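Local coordinates for protein hydrolase, haloacid dehalogenase-like family (Streptococcus pneumoniae, PDB 2FI1) that probably acts as a hydrolase of the haloacid dehalogenase-like family, with a metal ion, here calcium, bound at its site in the core domain, at residues L18-E30 with H41-A55. Residues are numbered along the deposited sequence; the frame is centred on the assembly and turned at random.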
ATOM      1  N   LEU A  18       0.342  -1.792   3.529  1.00  8.83           N
ATOM      2  CA  LEU A  18       1.747  -1.548   3.868  1.00  8.45           C
ATOM      3  C   LEU A  18       1.957  -0.075   4.176  1.00  8.59           C
ATOM      4  O   LEU A  18       1.625   0.781   3.354  1.00  8.75           O
ATOM      5  CB  LEU A  18       2.632  -1.951   2.695  1.00  9.00           C
ATOM      6  CG  LEU A  18       4.140  -1.782   2.888  1.00  9.68           C
ATOM      7  CD1 LEU A  18       4.673  -2.841   3.831  1.00 10.74           C
ATOM      8  CD2 LEU A  18       4.825  -1.829   1.540  1.00 10.42           C
ATOM      9  N   ASP A  19       2.497   0.212   5.363  1.00  8.38           N
ATOM     10  CA  ASP A  19       2.839   1.580   5.746  1.00  8.91           C
ATOM     11  C   ASP A  19       4.241   1.889   5.206  1.00  9.13           C
ATOM     12  O   ASP A  19       5.219   1.986   5.954  1.00  9.09           O
ATOM     13  CB  ASP A  19       2.760   1.723   7.267  1.00  8.91           C
ATOM     14  CG  ASP A  19       2.774   3.171   7.735  1.00 10.06           C
ATOM     15  OD1 ASP A  19       2.998   4.074   6.903  1.00 10.38           O
ATOM     16  OD2 ASP A  19       2.558   3.382   8.950  1.00 12.14           O
ATOM     17  N   ASN A  20       4.337   2.037   3.888  1.00  8.96           N
ATOM     18  CA  ASN A  20       5.626   2.323   3.271  1.00  9.02           C
ATOM     19  C   ASN A  20       6.171   3.677   3.704  1.00  9.16           C
ATOM     20  O   ASN A  20       7.390   3.862   3.750  1.00  8.91           O
ATOM     21  CB  ASN A  20       5.551   2.252   1.746  1.00  9.18           C
ATOM     22  CG  ASN A  20       4.520   3.183   1.175  1.00  9.88           C
ATOM     23  OD1 ASN A  20       3.326   2.875   1.185  1.00 11.48           O
ATOM     24  ND2 ASN A  20       4.963   4.333   0.659  1.00 10.90           N
ATOM     25  N   TYR A  21       5.305   4.634   4.020  1.00  8.77           N
ATOM     26  CA  TYR A  21       5.824   5.936   4.437  1.00  9.30           C
ATOM     27  C   TYR A  21       6.491   5.860   5.797  1.00  8.89           C
ATOM     28  O   TYR A  21       7.352   6.685   6.097  1.00  8.53           O
ATOM     29  CB  TYR A  21       4.754   7.032   4.343  1.00 10.39           C
ATOM     30  CG  TYR A  21       4.391   7.318   2.902  1.00 11.69           C
ATOM     31  CD1 TYR A  21       5.335   7.838   2.019  1.00 12.42           C
ATOM     32  CD2 TYR A  21       3.123   7.049   2.415  1.00 13.42           C
ATOM     33  CE1 TYR A  21       5.013   8.076   0.685  1.00 13.89           C
ATOM     34  CE2 TYR A  21       2.794   7.291   1.086  1.00 14.41           C
ATOM     35  CZ  TYR A  21       3.746   7.797   0.234  1.00 13.73           C
ATOM     36  OH  TYR A  21       3.425   8.047  -1.082  1.00 16.30           O
ATOM     37  N   GLU A  22       6.149   4.868   6.616  1.00  8.86           N
ATOM     38  CA  GLU A  22       6.823   4.727   7.913  1.00  9.05           C
ATOM     39  C   GLU A  22       8.275   4.281   7.757  1.00  9.44           C
ATOM     40  O   GLU A  22       9.177   4.846   8.380  1.00  9.55           O
ATOM     41  CB  GLU A  22       6.069   3.760   8.835  1.00  9.73           C
ATOM     42  CG  GLU A  22       6.666   3.616  10.231  1.00 10.43           C
ATOM     43  CD  GLU A  22       6.721   4.920  10.993  1.00 13.82           C
ATOM     44  OE1 GLU A  22       5.915   5.819  10.688  1.00 12.66           O
ATOM     45  OE2 GLU A  22       7.593   5.041  11.883  1.00 17.64           O
ATOM     46  N   THR A  23       8.509   3.264   6.938  1.00  9.30           N
ATOM     47  CA  THR A  23       9.868   2.810   6.707  1.00  9.85           C
ATOM     48  C   THR A  23      10.693   3.887   5.986  1.00  9.72           C
ATOM     49  O   THR A  23      11.870   4.097   6.292  1.00 10.30           O
ATOM     50  CB  THR A  23       9.908   1.463   5.946  1.00 10.03           C
ATOM     51  OG1 THR A  23       8.885   1.425   4.954  1.00 10.27           O
ATOM     52  CG2 THR A  23       9.722   0.288   6.902  1.00 11.32           C
ATOM     53  N   SER A  24      10.077   4.593   5.041  1.00  8.81           N
ATOM     54  CA  SER A  24      10.768   5.665   4.344  1.00  8.79           C
ATOM     55  C   SER A  24      11.090   6.823   5.285  1.00  8.90           C
ATOM     56  O   SER A  24      12.191   7.368   5.239  1.00  8.43           O
ATOM     57  CB  SER A  24       9.930   6.139   3.162  1.00  8.94           C
ATOM     58  OG  SER A  24       9.840   5.122   2.170  1.00  9.83           O
ATOM     59  N   THR A  25      10.157   7.168   6.165  1.00  8.66           N
ATOM     60  CA  THR A  25      10.393   8.232   7.147  1.00  8.97           C
ATOM     61  C   THR A  25      11.545   7.866   8.078  1.00  9.17           C
ATOM     62  O   THR A  25      12.425   8.688   8.342  1.00  9.27           O
ATOM     63  CB  THR A  25       9.122   8.538   7.957  1.00  8.90           C
ATOM     64  OG1 THR A  25       8.130   9.086   7.080  1.00  8.80           O
ATOM     65  CG2 THR A  25       9.394   9.528   9.087  1.00  9.16           C
ATOM     66  N   ALA A  26      11.557   6.636   8.564  1.00  9.81           N
ATOM     67  CA  ALA A  26      12.637   6.199   9.432  1.00 10.05           C
ATOM     68  C   ALA A  26      13.975   6.368   8.728  1.00 10.23           C
ATOM     69  O   ALA A  26      14.921   6.919   9.301  1.00 11.01           O
ATOM     70  CB  ALA A  26      12.420   4.751   9.861  1.00 10.05           C
ATOM     71  N   ALA A  27      14.050   5.931   7.475  1.00 10.23           N
ATOM     72  CA  ALA A  27      15.282   6.068   6.684  1.00 10.08           C
ATOM     73  C   ALA A  27      15.641   7.536   6.415  1.00  9.93           C
ATOM     74  O   ALA A  27      16.810   7.910   6.453  1.00 10.05           O
ATOM     75  CB  ALA A  27      15.156   5.326   5.386  1.00 10.41           C
ATOM     76  N   PHE A  28      14.645   8.374   6.152  1.00  9.50           N
ATOM     77  CA  PHE A  28      14.885   9.776   5.828  1.00 10.07           C
ATOM     78  C   PHE A  28      15.409  10.528   7.058  1.00 10.65           C
ATOM     79  O   PHE A  28      16.371  11.297   6.977  1.00 10.83           O
ATOM     80  CB  PHE A  28      13.586  10.391   5.311  1.00  9.44           C
ATOM     81  CG  PHE A  28      13.760  11.689   4.571  1.00  8.88           C
ATOM     82  CD1 PHE A  28      13.740  11.712   3.185  1.00  9.27           C
ATOM     83  CD2 PHE A  28      13.907  12.890   5.257  1.00  9.64           C
ATOM     84  CE1 PHE A  28      13.868  12.911   2.491  1.00  8.83           C
ATOM     85  CE2 PHE A  28      14.041  14.084   4.574  1.00  9.52           C
ATOM     86  CZ  PHE A  28      14.025  14.099   3.189  1.00  9.40           C
ATOM     87  N   VAL A  29      14.787  10.286   8.205  1.00 10.93           N
ATOM     88  CA  VAL A  29      15.212  10.908   9.462  1.00 11.91           C
ATOM     89  C   VAL A  29      16.635  10.462   9.816  1.00 12.77           C
ATOM     90  O   VAL A  29      17.474  11.289  10.193  1.00 12.69           O
ATOM     91  CB  VAL A  29      14.213  10.567  10.595  1.00 11.99           C
ATOM     92  CG1 VAL A  29      14.771  10.943  11.971  1.00 13.19           C
ATOM     93  CG2 VAL A  29      12.872  11.261  10.358  1.00 12.04           C
ATOM     94  N   GLU A  30      16.934   9.176   9.678  1.00 13.70           N
ATOM     95  CA  GLU A  30      18.276   8.709  10.015  1.00 15.74           C
ATOM     96  C   GLU A  30      19.323   9.265   9.048  1.00 15.00           C
ATOM     97  O   GLU A  30      20.450   9.579   9.455  1.00 15.76           O
ATOM     98  CB  GLU A  30      18.330   7.183  10.138  1.00 16.42           C
ATOM     99  CG  GLU A  30      18.225   6.391   8.878  1.00 19.44           C
ATOM    100  CD  GLU A  30      18.307   4.885   9.143  1.00 19.83           C
ATOM    101  OE1 GLU A  30      18.739   4.485  10.252  1.00 26.32           O
ATOM    102  OE2 GLU A  30      17.922   4.100   8.260  1.00 24.16           O
ATOM    103  N   HIS A  41       9.302  13.187  12.970  1.00 10.01           N
ATOM    104  CA  HIS A  41       8.627  12.123  12.243  1.00  9.87           C
ATOM    105  C   HIS A  41       7.439  12.604  11.419  1.00  9.76           C
ATOM    106  O   HIS A  41       7.348  12.322  10.224  1.00  9.41           O
ATOM    107  CB  HIS A  41       8.164  11.051  13.234  1.00  9.95           C
ATOM    108  CG  HIS A  41       7.295   9.997  12.621  1.00 10.21           C
ATOM    109  ND1 HIS A  41       5.946  10.177  12.412  1.00 10.86           N
ATOM    110  CD2 HIS A  41       7.586   8.758  12.159  1.00 10.78           C
ATOM    111  CE1 HIS A  41       5.443   9.094  11.845  1.00 11.64           C
ATOM    112  NE2 HIS A  41       6.417   8.214  11.691  1.00 10.87           N
ATOM    113  N   ASP A  42       6.505  13.310  12.051  1.00  8.98           N
ATOM    114  CA  ASP A  42       5.243  13.615  11.387  1.00  9.35           C
ATOM    115  C   ASP A  42       5.437  14.559  10.202  1.00  8.82           C
ATOM    116  O   ASP A  42       4.753  14.420   9.192  1.00  8.99           O
ATOM    117  CB  ASP A  42       4.224  14.206  12.371  1.00  9.18           C
ATOM    118  CG  ASP A  42       3.728  13.202  13.393  1.00 10.91           C
ATOM    119  OD1 ASP A  42       4.173  12.034  13.387  1.00 11.90           O
ATOM    120  OD2 ASP A  42       2.874  13.606  14.220  1.00 11.58           O
ATOM    121  N   SER A  43       6.366  15.503  10.314  1.00  8.44           N
ATOM    122  CA  SER A  43       6.648  16.426   9.209  1.00  8.55           C
ATOM    123  C   SER A  43       7.248  15.703   8.020  1.00  8.54           C
ATOM    124  O   SER A  43       6.864  15.952   6.877  1.00  8.46           O
ATOM    125  CB  SER A  43       7.607  17.534   9.627  1.00  8.74           C
ATOM    126  OG  SER A  43       7.024  18.368  10.618  1.00  9.30           O
ATOM    127  N   VAL A  44       8.211  14.834   8.301  1.00  8.30           N
ATOM    128  CA  VAL A  44       8.891  14.080   7.254  1.00  8.38           C
ATOM    129  C   VAL A  44       7.914  13.118   6.568  1.00  8.29           C
ATOM    130  O   VAL A  44       7.893  13.017   5.337  1.00  8.43           O
ATOM    131  CB  VAL A  44      10.116  13.343   7.819  1.00  8.51           C
ATOM    132  CG1 VAL A  44      10.682  12.345   6.822  1.00  8.94           C
ATOM    133  CG2 VAL A  44      11.198  14.352   8.209  1.00  9.80           C
ATOM    134  N   TYR A  45       7.086  12.450   7.354  1.00  8.29           N
ATOM    135  CA  TYR A  45       6.106  11.505   6.837  1.00  8.26           C
ATOM    136  C   TYR A  45       5.149  12.214   5.883  1.00  8.91           C
ATOM    137  O   TYR A  45       4.889  11.749   4.766  1.00  8.75           O
ATOM    138  CB  TYR A  45       5.373  10.883   8.034  1.00  8.66           C
ATOM    139  CG  TYR A  45       4.476   9.701   7.769  1.00  8.48           C
ATOM    140  CD1 TYR A  45       4.885   8.416   8.086  1.00  8.89           C
ATOM    141  CD2 TYR A  45       3.203   9.866   7.254  1.00  9.83           C
ATOM    142  CE1 TYR A  45       4.055   7.335   7.880  1.00  9.18           C
ATOM    143  CE2 TYR A  45       2.374   8.785   7.036  1.00 10.13           C
ATOM    144  CZ  TYR A  45       2.805   7.524   7.355  1.00  9.49           C
ATOM    145  OH  TYR A  45       1.951   6.467   7.131  1.00 11.29           O
ATOM    146  N   GLN A  46       4.617  13.355   6.307  1.00  8.28           N
ATOM    147  CA  GLN A  46       3.690  14.094   5.471  1.00  8.63           C
ATOM    148  C   GLN A  46       4.367  14.594   4.207  1.00  8.57           C
ATOM    149  O   GLN A  46       3.776  14.548   3.120  1.00  9.12           O
ATOM    150  CB  GLN A  46       3.065  15.252   6.262  1.00  9.06           C
ATOM    151  CG  GLN A  46       2.124  16.153   5.463  1.00 10.77           C
ATOM    152  CD  GLN A  46       0.953  15.423   4.866  1.00 16.98           C
ATOM    153  OE1 GLN A  46       0.490  14.408   5.405  1.00 17.31           O
ATOM    154  NE2 GLN A  46       0.453  15.940   3.732  1.00 20.50           N
ATOM    155  N   ALA A  47       5.598  15.074   4.332  1.00  8.22           N
ATOM    156  CA  ALA A  47       6.331  15.553   3.161  1.00  8.49           C
ATOM    157  C   ALA A  47       6.551  14.437   2.142  1.00  8.82           C
ATOM    158  O   ALA A  47       6.383  14.657   0.937  1.00  9.37           O
ATOM    159  CB  ALA A  47       7.644  16.161   3.559  1.00  8.57           C
ATOM    160  N   LEU A  48       6.959  13.264   2.607  1.00  8.61           N
ATOM    161  CA  LEU A  48       7.141  12.112   1.713  1.00  9.09           C
ATOM    162  C   LEU A  48       5.836  11.705   1.041  1.00 10.22           C
ATOM    163  O   LEU A  48       5.833  11.280  -0.116  1.00 10.24           O
ATOM    164  CB  LEU A  48       7.772  10.941   2.464  1.00  8.93           C
ATOM    165  CG  LEU A  48       9.244  11.162   2.819  1.00  8.60           C
ATOM    166  CD1 LEU A  48       9.688  10.121   3.811  1.00  8.90           C
ATOM    167  CD2 LEU A  48      10.119  11.113   1.562  1.00  9.28           C
ATOM    168  N   LYS A  49       4.716  11.858   1.743  1.00 10.82           N
ATOM    169  CA  LYS A  49       3.402  11.549   1.166  1.00 12.46           C
ATOM    170  C   LYS A  49       3.060  12.478   0.012  1.00 12.14           C
ATOM    171  O   LYS A  49       2.306  12.089  -0.900  1.00 13.91           O
ATOM    172  CB  LYS A  49       2.299  11.623   2.225  1.00 12.91           C
ATOM    173  CG  LYS A  49       2.245  10.445   3.142  1.00 15.41           C
ATOM    174  CD  LYS A  49       1.010  10.483   4.050  1.00 16.80           C
ATOM    175  CE  LYS A  49      -0.230   9.945   3.379  1.00 20.31           C
ATOM    176  NZ  LYS A  49      -1.427  10.022   4.277  1.00 22.85           N
ATOM    177  N   VAL A  50       3.583  13.699   0.045  1.00 11.35           N
ATOM    178  CA  VAL A  50       3.494  14.602  -1.101  1.00 11.52           C
ATOM    179  C   VAL A  50       4.368  14.020  -2.217  1.00 11.10           C
ATOM    180  O   VAL A  50       3.848  13.558  -3.244  1.00 11.73           O
ATOM    181  CB  VAL A  50       3.913  16.049  -0.751  1.00 11.87           C
ATOM    182  CG1 VAL A  50       3.936  16.937  -1.994  1.00 12.36           C
ATOM    183  CG2 VAL A  50       2.975  16.637   0.322  1.00 12.55           C
ATOM    184  N   SER A  51       5.684  14.038  -2.020  1.00 10.06           N
ATOM    185  CA  SER A  51       6.622  13.419  -2.974  1.00  9.94           C
ATOM    186  C   SER A  51       8.008  13.426  -2.381  1.00  9.56           C
ATOM    187  O   SER A  51       8.321  14.219  -1.483  1.00  9.49           O
ATOM    188  CB  SER A  51       6.643  14.173  -4.303  1.00 10.28           C
ATOM    189  OG  SER A  51       7.367  15.389  -4.209  1.00 10.85           O
ATOM    190  N   THR A  52       8.867  12.553  -2.889  1.00  9.12           N
ATOM    191  CA  THR A  52      10.252  12.562  -2.450  1.00  9.18           C
ATOM    192  C   THR A  52      10.957  13.861  -2.853  1.00  9.36           C
ATOM    193  O   THR A  52      11.680  14.428  -2.044  1.00  9.38           O
ATOM    194  CB  THR A  52      10.989  11.308  -2.920  1.00  9.12           C
ATOM    195  OG1 THR A  52      10.294  10.161  -2.422  1.00  9.61           O
ATOM    196  CG2 THR A  52      12.417  11.293  -2.426  1.00 10.03           C
ATOM    197  N   PRO A  53      10.758  14.346  -4.088  1.00  9.87           N
ATOM    198  CA  PRO A  53      11.378  15.633  -4.395  1.00 10.20           C
ATOM    199  C   PRO A  53      10.949  16.767  -3.450  1.00  9.71           C
ATOM    200  O   PRO A  53      11.781  17.605  -3.087  1.00 10.57           O
ATOM    201  CB  PRO A  53      10.927  15.904  -5.836  1.00 10.62           C
ATOM    202  CG  PRO A  53      10.693  14.553  -6.402  1.00 11.20           C
ATOM    203  CD  PRO A  53      10.119  13.755  -5.276  1.00 10.47           C
ATOM    204  N   PHE A  54       9.682  16.783  -3.038  1.00  9.72           N
ATOM    205  CA  PHE A  54       9.228  17.814  -2.092  1.00  9.60           C
ATOM    206  C   PHE A  54       9.926  17.665  -0.736  1.00  9.55           C
ATOM    207  O   PHE A  54      10.358  18.660  -0.142  1.00  9.90           O
ATOM    208  CB  PHE A  54       7.715  17.783  -1.897  1.00  9.96           C
ATOM    209  CG  PHE A  54       7.249  18.717  -0.816  1.00 10.36           C
ATOM    210  CD1 PHE A  54       7.361  20.090  -0.984  1.00 11.21           C
ATOM    211  CD2 PHE A  54       6.735  18.227   0.367  1.00 10.76           C
ATOM    212  CE1 PHE A  54       6.961  20.954   0.015  1.00 11.89           C
ATOM    213  CE2 PHE A  54       6.327  19.092   1.366  1.00 10.88           C
ATOM    214  CZ  PHE A  54       6.452  20.456   1.189  1.00 11.36           C
ATOM    215  N   ALA A  55      10.042  16.433  -0.256  1.00  9.09           N
ATOM    216  CA  ALA A  55      10.708  16.199   1.016  1.00  9.09           C
ATOM    217  C   ALA A  55      12.176  16.624   0.958  1.00  9.51           C
ATOM    218  O   ALA A  55      12.695  17.232   1.892  1.00  9.39           O
ATOM    219  CB  ALA A  55      10.595  14.745   1.423  1.00  8.48           C
TER
HETATM  220  O   HOH W   1       0.622   9.505  -1.270  1.00 41.00           O
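Tyr45 and His41 both set their rings trans to the main-chain nitrogen (chi1 -170° and 172°), which carries them across to the N-terminal end of helix 20-34, where the N-cap Asp19 and Glu22 receive them. Tyr45 OH donates to Asp19 OD1 at 2.6 Å, on the syn side but tilted out of the plane of a carboxylate that stands steeply to the ring; the same oxygen takes a weak N-cap bond from Glu22 N, so the tyrosine is tied to the very start of the helix. One turn earlier in its own helix, His41 NE2 gives a nearly straight bond of 2.6 Å to the syn lone pair of Glu22 OE1, in the plane of the imidazole. His41 ND1 donates to Asp42 OD1 at 2.7 Å; with an N-H on both nitrogens in use, the ring's rotation is fixed and a protonated imidazole would be favoured.

Aromatic faces continue the contact. Tyr21 CB lies over the Tyr45 ring, 3.8 Å from its centroid, while Lys49 CG covers one face of Tyr21 and Asn20 ND2 the other. A water joins Tyr21 OH to Lys49 O. Between the helices, Thr25 is a knob among His41, Val44, Tyr45 and Leu48: its OG1 donates to Tyr21 O at 2.7 Å, which disposes of the buried hydroxyl, and CG2 meets His41 CD2 at 3.6 Å. Leu48 reciprocates among Tyr21, Ser24, Thr25 and Phe28.

The axes of segments 20-30 and 41-50 approach to 9.1 Å, with 118° between their N-to-C directions. Phe28 packs on Val44, with CD2 3.6 Å from CG1, and extends to Ala55 of helix 52-59; Phe66 and Tyr70 of helix 66-77 meet its ring edge-to-face, and Ser24 OG bonds to Glu74. The contact thus belongs to a helical cap, inserted after strand 8-11 of the Rossmann-like core and set apart from its parallel sheet.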